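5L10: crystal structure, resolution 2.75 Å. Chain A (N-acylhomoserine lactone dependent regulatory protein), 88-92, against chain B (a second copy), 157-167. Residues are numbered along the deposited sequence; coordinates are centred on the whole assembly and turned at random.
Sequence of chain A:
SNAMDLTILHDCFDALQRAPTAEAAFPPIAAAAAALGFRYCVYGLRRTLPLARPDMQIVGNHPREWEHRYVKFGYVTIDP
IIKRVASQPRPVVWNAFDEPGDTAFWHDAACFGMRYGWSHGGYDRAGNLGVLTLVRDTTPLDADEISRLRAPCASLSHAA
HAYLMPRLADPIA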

ATOM      1  N   GLN A  88      -7.984   8.724   7.317  1.00 47.38           N
ATOM      2  CA  GLN A  88      -7.664   9.130   5.960  1.00 45.08           C
ATOM      3  C   GLN A  88      -6.681   8.154   5.334  1.00 44.98           C
ATOM      4  O   GLN A  88      -5.904   7.499   6.042  1.00 40.81           O
ATOM      5  N   PRO A  89      -6.686   8.032   4.001  1.00 43.44           N
ATOM      6  CA  PRO A  89      -5.784   7.086   3.336  1.00 39.71           C
ATOM      7  C   PRO A  89      -4.376   7.599   3.070  1.00 37.22           C
ATOM      8  O   PRO A  89      -3.501   6.779   2.764  1.00 29.69           O
ATOM      9  N   ARG A  90      -4.120   8.904   3.179  1.00 38.40           N
ATOM     10  CA  ARG A  90      -2.825   9.451   2.794  1.00 34.45           C
ATOM     11  C   ARG A  90      -1.835   9.394   3.951  1.00 32.86           C
ATOM     12  O   ARG A  90      -2.225   9.246   5.113  1.00 31.28           O
ATOM     13  N   PRO A  91      -0.536   9.475   3.665  1.00 29.79           N
ATOM     14  CA  PRO A  91       0.455   9.464   4.746  1.00 27.44           C
ATOM     15  C   PRO A  91       0.406  10.741   5.569  1.00 30.52           C
ATOM     16  O   PRO A  91       0.016  11.808   5.086  1.00 30.55           O
ATOM     17  N   VAL A  92       0.829  10.621   6.826  1.00 27.76           N
ATOM     18  CA  VAL A  92       0.823  11.721   7.785  1.00 28.86           C
ATOM     19  C   VAL A  92       2.264  12.061   8.144  1.00 26.18           C
ATOM     20  O   VAL A  92       2.996  11.214   8.669  1.00 27.25           O
TER
ATOM     21  N   SER B 157       0.570   0.816  -6.372  1.00 18.46           N
ATOM     22  CA  SER B 157      -0.501   0.295  -5.528  1.00 23.22           C
ATOM     23  C   SER B 157      -0.845   1.276  -4.419  1.00 22.62           C
ATOM     24  O   SER B 157      -2.011   1.654  -4.250  1.00 28.28           O
ATOM     25  N   HIS B 158       0.160   1.696  -3.647  1.00 17.80           N
ATOM     26  CA  HIS B 158      -0.072   2.704  -2.619  1.00 22.65           C
ATOM     27  C   HIS B 158      -0.719   3.947  -3.212  1.00 28.24           C
ATOM     28  O   HIS B 158      -1.679   4.484  -2.647  1.00 29.73           O
ATOM     29  N   ALA B 159      -0.224   4.401  -4.364  1.00 21.58           N
ATOM     30  CA  ALA B 159      -0.779   5.599  -4.985  1.00 24.16           C
ATOM     31  C   ALA B 159      -2.250   5.407  -5.328  1.00 32.60           C
ATOM     32  O   ALA B 159      -3.080   6.291  -5.082  1.00 30.54           O
ATOM     33  N   ALA B 160      -2.593   4.245  -5.889  1.00 31.93           N
ATOM     34  CA  ALA B 160      -3.972   4.005  -6.303  1.00 28.79           C
ATOM     35  C   ALA B 160      -4.898   3.891  -5.101  1.00 33.67           C
ATOM     36  O   ALA B 160      -5.999   4.456  -5.099  1.00 30.49           O
ATOM     37  N   HIS B 161      -4.455   3.182  -4.059  1.00 32.81           N
ATOM     38  CA  HIS B 161      -5.302   2.956  -2.894  1.00 29.43           C
ATOM     39  C   HIS B 161      -5.446   4.207  -2.038  1.00 27.93           C
ATOM     40  O   HIS B 161      -6.452   4.356  -1.336  1.00 32.56           O
ATOM     41  N   ALA B 162      -4.469   5.113  -2.079  1.00 23.29           N
ATOM     42  CA  ALA B 162      -4.492   6.301  -1.232  1.00 24.95           C
ATOM     43  C   ALA B 162      -5.071   7.527  -1.918  1.00 33.57           C
ATOM     44  O   ALA B 162      -5.640   8.388  -1.239  1.00 37.89           O
ATOM     45  N   TYR B 163      -4.939   7.636  -3.240  1.00 35.35           N
ATOM     46  CA  TYR B 163      -5.374   8.824  -3.966  1.00 32.92           C
ATOM     47  C   TYR B 163      -6.539   8.578  -4.910  1.00 34.81           C
ATOM     48  O   TYR B 163      -7.345   9.486  -5.117  1.00 38.54           O
ATOM     49  N   LEU B 164      -6.645   7.385  -5.493  1.00 27.35           N
ATOM     50  CA  LEU B 164      -7.732   7.103  -6.421  1.00 25.64           C
ATOM     51  C   LEU B 164      -8.920   6.455  -5.720  1.00 35.46           C
ATOM     52  O   LEU B 164     -10.065   6.868  -5.932  1.00 37.70           O
HETATM   53  N   MSE B 165      -8.667   5.450  -4.885  1.00 32.43           N
HETATM   54  CA  MSE B 165      -9.744   4.747  -4.184  1.00 35.15           C
HETATM   55  C   MSE B 165     -10.670   5.657  -3.357  1.00 34.47           C
HETATM   56  O   MSE B 165     -11.887   5.513  -3.439  1.00 41.04           O
ATOM     57  N   PRO B 166     -10.125   6.587  -2.560  1.00 36.94           N
ATOM     58  CA  PRO B 166     -11.030   7.474  -1.809  1.00 51.56           C
ATOM     59  C   PRO B 166     -11.924   8.316  -2.706  1.00 51.82           C
ATOM     60  O   PRO B 166     -13.105   8.491  -2.389  1.00 45.89           O
ATOM     61  N   ARG B 167     -11.399   8.818  -3.832  1.00 47.25           N
ATOM     62  CA  ARG B 167     -12.192   9.648  -4.740  1.00 44.58           C
ATOM     63  C   ARG B 167     -13.325   8.866  -5.391  1.00 44.39           C
ATOM     64  O   ARG B 167     -14.357   9.448  -5.745  1.00 45.60           O
TER

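This is a small contact, 340 Å² counted over both sides, in which an irregular, proline-rich segment of chain A lies against one flank of a chain B helix. No hydrogen bond crosses it, so its rules are those of shape and apolar fit.

The apolar packing centres on Pro A89, which points its CA-to-CB bond toward the helix. Its ring, puckered C-gamma exo, meets two small surfaces one helical turn apart. CG of Pro A89 rests 3.8 Å from CB of Pro B166, which also points toward its partner and carries a C-gamma endo ring, while CB of Pro A89 sits 4.4 Å from CB of Ala B162. The alanine methyl is sideways, yet it comes within 3.5 Å of the backbone O of Pro A89. The CA atoms of Pro A89 and Ala B162 are 4.8 Å apart, the nearest such pair across the contact. Two prolines and an alanine offer compact surfaces with few or no side-chain torsions to fix.

Arg A90 and Tyr B163 form the second kind of contact, between a cationic group and an aromatic ring. Both start sideways and bring their ends nearer. Arg A90 takes chi1 m, chi2 t and chi3 p, running its aliphatic part past the helix, where CG lies 3.9 Å from O of Ala B162, before the guanidinium reaches the tyrosine. Tyr B163, with chi1 m and chi2 at -96°, places CE1 3.5 Å from NE of Arg A90, over one face of the guanidinium. The approach to the phenol ring is oblique, so this is close packing without a regular stack. The tyrosine OH is hydrogen-bonded elsewhere in the structure; OH of Tyr B163 also lies 4.3 Å from CD of Pro A91.

A third kind sets a proline against an imidazole. His B158, chi1 t and chi2 92°, extends its ring so that NE2 lies 3.8 Å from CG of Pro A91. The proline, again C-gamma exo, meets the ring at its edge, near its plane, and the contact is van der Waals in character.

The remaining residues contribute little. Gln A88 takes chi1 p, and the nearest approach of its side chain, from OE1 of Gln A88 to O of Ala B162, is 7.2 Å. The end of His B161, chi1 m, leads away, leaving its backbone O 4.1 Å from CB of Pro A89. Selenomethionine Met B165 makes no contact here.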

ATOM      1  CB  GLN A  88      -7.075  10.549   5.950  1.00 43.36           C
ATOM      2  CG  GLN A  88      -5.773  10.680   6.710  1.00 44.26           C
ATOM      3  CD  GLN A  88      -4.678  11.263   5.855  1.00 58.67           C
ATOM      4  OE1 GLN A  88      -4.943  12.011   4.915  1.00 68.18           O
ATOM      5  NE2 GLN A  88      -3.435  10.918   6.165  1.00 63.44           N
ATOM      6  CB  PRO A  89      -6.498   6.794   2.000  1.00 40.76           C
ATOM      7  CG  PRO A  89      -7.775   7.617   2.007  1.00 43.17           C
ATOM      8  CD  PRO A  89      -7.601   8.673   3.045  1.00 42.63           C
ATOM      9  CB  ARG A  90      -3.000  10.888   2.303  1.00 36.52           C
ATOM     10  CG  ARG A  90      -3.942  10.977   1.111  1.00 48.38           C
ATOM     11  CD  ARG A  90      -4.077  12.386   0.570  1.00 56.48           C
ATOM     12  NE  ARG A  90      -2.782  13.016   0.349  1.00 64.57           N
ATOM     13  CZ  ARG A  90      -2.621  14.188  -0.255  1.00 73.79           C
ATOM     14  NH1 ARG A  90      -3.677  14.849  -0.709  1.00 76.97           N
ATOM     15  NH2 ARG A  90      -1.405  14.693  -0.409  1.00 75.86           N
ATOM     16  CB  PRO A  91       1.792   9.337   4.006  1.00 19.85           C
ATOM     17  CG  PRO A  91       1.443   8.810   2.655  1.00 20.87           C
ATOM     18  CD  PRO A  91       0.100   9.389   2.340  1.00 25.52           C
ATOM     19  CB  VAL A  92       0.018  11.366   9.045  1.00 27.60           C
ATOM     20  CG1 VAL A  92       0.197  12.437  10.106  1.00 26.28           C
ATOM     21  CG2 VAL A  92      -1.444  11.196   8.703  1.00 32.10           C
TER
ATOM     22  CB  SER B 157      -0.099  -1.055  -4.939  1.00 29.64           C
ATOM     23  OG  SER B 157      -0.147  -2.070  -5.925  1.00 39.46           O
ATOM     24  CB  HIS B 158       1.240   3.069  -1.925  1.00 24.00           C
ATOM     25  CG  HIS B 158       1.127   4.246  -1.005  1.00 34.67           C
ATOM     26  ND1 HIS B 158       0.845   4.117   0.338  1.00 38.00           N
ATOM     27  CD2 HIS B 158       1.247   5.575  -1.239  1.00 35.83           C
ATOM     28  CE1 HIS B 158       0.807   5.315   0.893  1.00 38.96           C
ATOM     29  NE2 HIS B 158       1.049   6.217  -0.042  1.00 35.12           N
ATOM     30  CB  ALA B 159       0.022   5.960  -6.235  1.00 26.40           C
ATOM     31  CB  ALA B 160      -4.049   2.744  -7.162  1.00 26.06           C
ATOM     32  CB  HIS B 161      -4.742   1.803  -2.062  1.00 29.85           C
ATOM     33  CG  HIS B 161      -4.678   0.508  -2.806  1.00 38.47           C
ATOM     34  ND1 HIS B 161      -5.692   0.074  -3.633  1.00 35.50           N
ATOM     35  CD2 HIS B 161      -3.710  -0.438  -2.867  1.00 41.38           C
ATOM     36  CE1 HIS B 161      -5.357  -1.089  -4.161  1.00 38.39           C
ATOM     37  NE2 HIS B 161      -4.158  -1.422  -3.714  1.00 40.51           N
ATOM     38  CB  ALA B 162      -3.080   6.639  -0.736  1.00 24.43           C
ATOM     39  CB  TYR B 163      -4.210   9.416  -4.772  1.00 34.16           C
ATOM     40  CG  TYR B 163      -3.044   9.878  -3.929  1.00 35.04           C
ATOM     41  CD1 TYR B 163      -2.924  11.208  -3.543  1.00 41.49           C
ATOM     42  CD2 TYR B 163      -2.058   8.987  -3.526  1.00 32.18           C
ATOM     43  CE1 TYR B 163      -1.854  11.635  -2.773  1.00 44.49           C
ATOM     44  CE2 TYR B 163      -0.987   9.404  -2.759  1.00 36.73           C
ATOM     45  CZ  TYR B 163      -0.889  10.728  -2.385  1.00 43.52           C
ATOM     46  OH  TYR B 163       0.178  11.146  -1.618  1.00 46.30           O
ATOM     47  CB  LEU B 164      -7.230   6.213  -7.564  1.00 30.42           C
ATOM     48  CG  LEU B 164      -8.208   5.848  -8.687  1.00 28.99           C
ATOM     49  CD1 LEU B 164      -8.754   7.086  -9.385  1.00 26.17           C
ATOM     50  CD2 LEU B 164      -7.526   4.932  -9.691  1.00 30.39           C
HETATM   51  CB  MSE B 165      -9.169   3.642  -3.285  1.00 38.36           C
HETATM   52  CG  MSE B 165     -10.120   3.204  -2.177  1.00 49.74           C
HETATM   53 SE   MSE B 165      -9.914   1.365  -1.552  0.79 54.72          SE
HETATM   54  CE  MSE B 165      -8.085   1.435  -0.881  1.00 58.99           C
ATOM     55  CB  PRO B 166     -10.070   8.335  -0.974  1.00 44.40           C
ATOM     56  CG  PRO B 166      -8.773   8.249  -1.673  1.00 40.51           C
ATOM     57  CD  PRO B 166      -8.716   6.869  -2.236  1.00 37.43           C
ATOM     58  CB  ARG B 167     -11.300  10.250  -5.827  1.00 44.02           C
ATOM     59  CG  ARG B 167     -10.162  11.112  -5.313  1.00 46.33           C
ATOM     60  CD  ARG B 167     -10.682  12.307  -4.540  1.00 59.98           C
ATOM     61  NE  ARG B 167      -9.767  12.720  -3.479  1.00 73.43           N
ATOM     62  CZ  ARG B 167      -9.938  12.434  -2.192  1.00 81.34           C
ATOM     63  NH1 ARG B 167      -9.057  12.851  -1.292  1.00 89.10           N
ATOM     64  NH2 ARG B 167     -10.995  11.736  -1.802  1.00 79.56           N
TER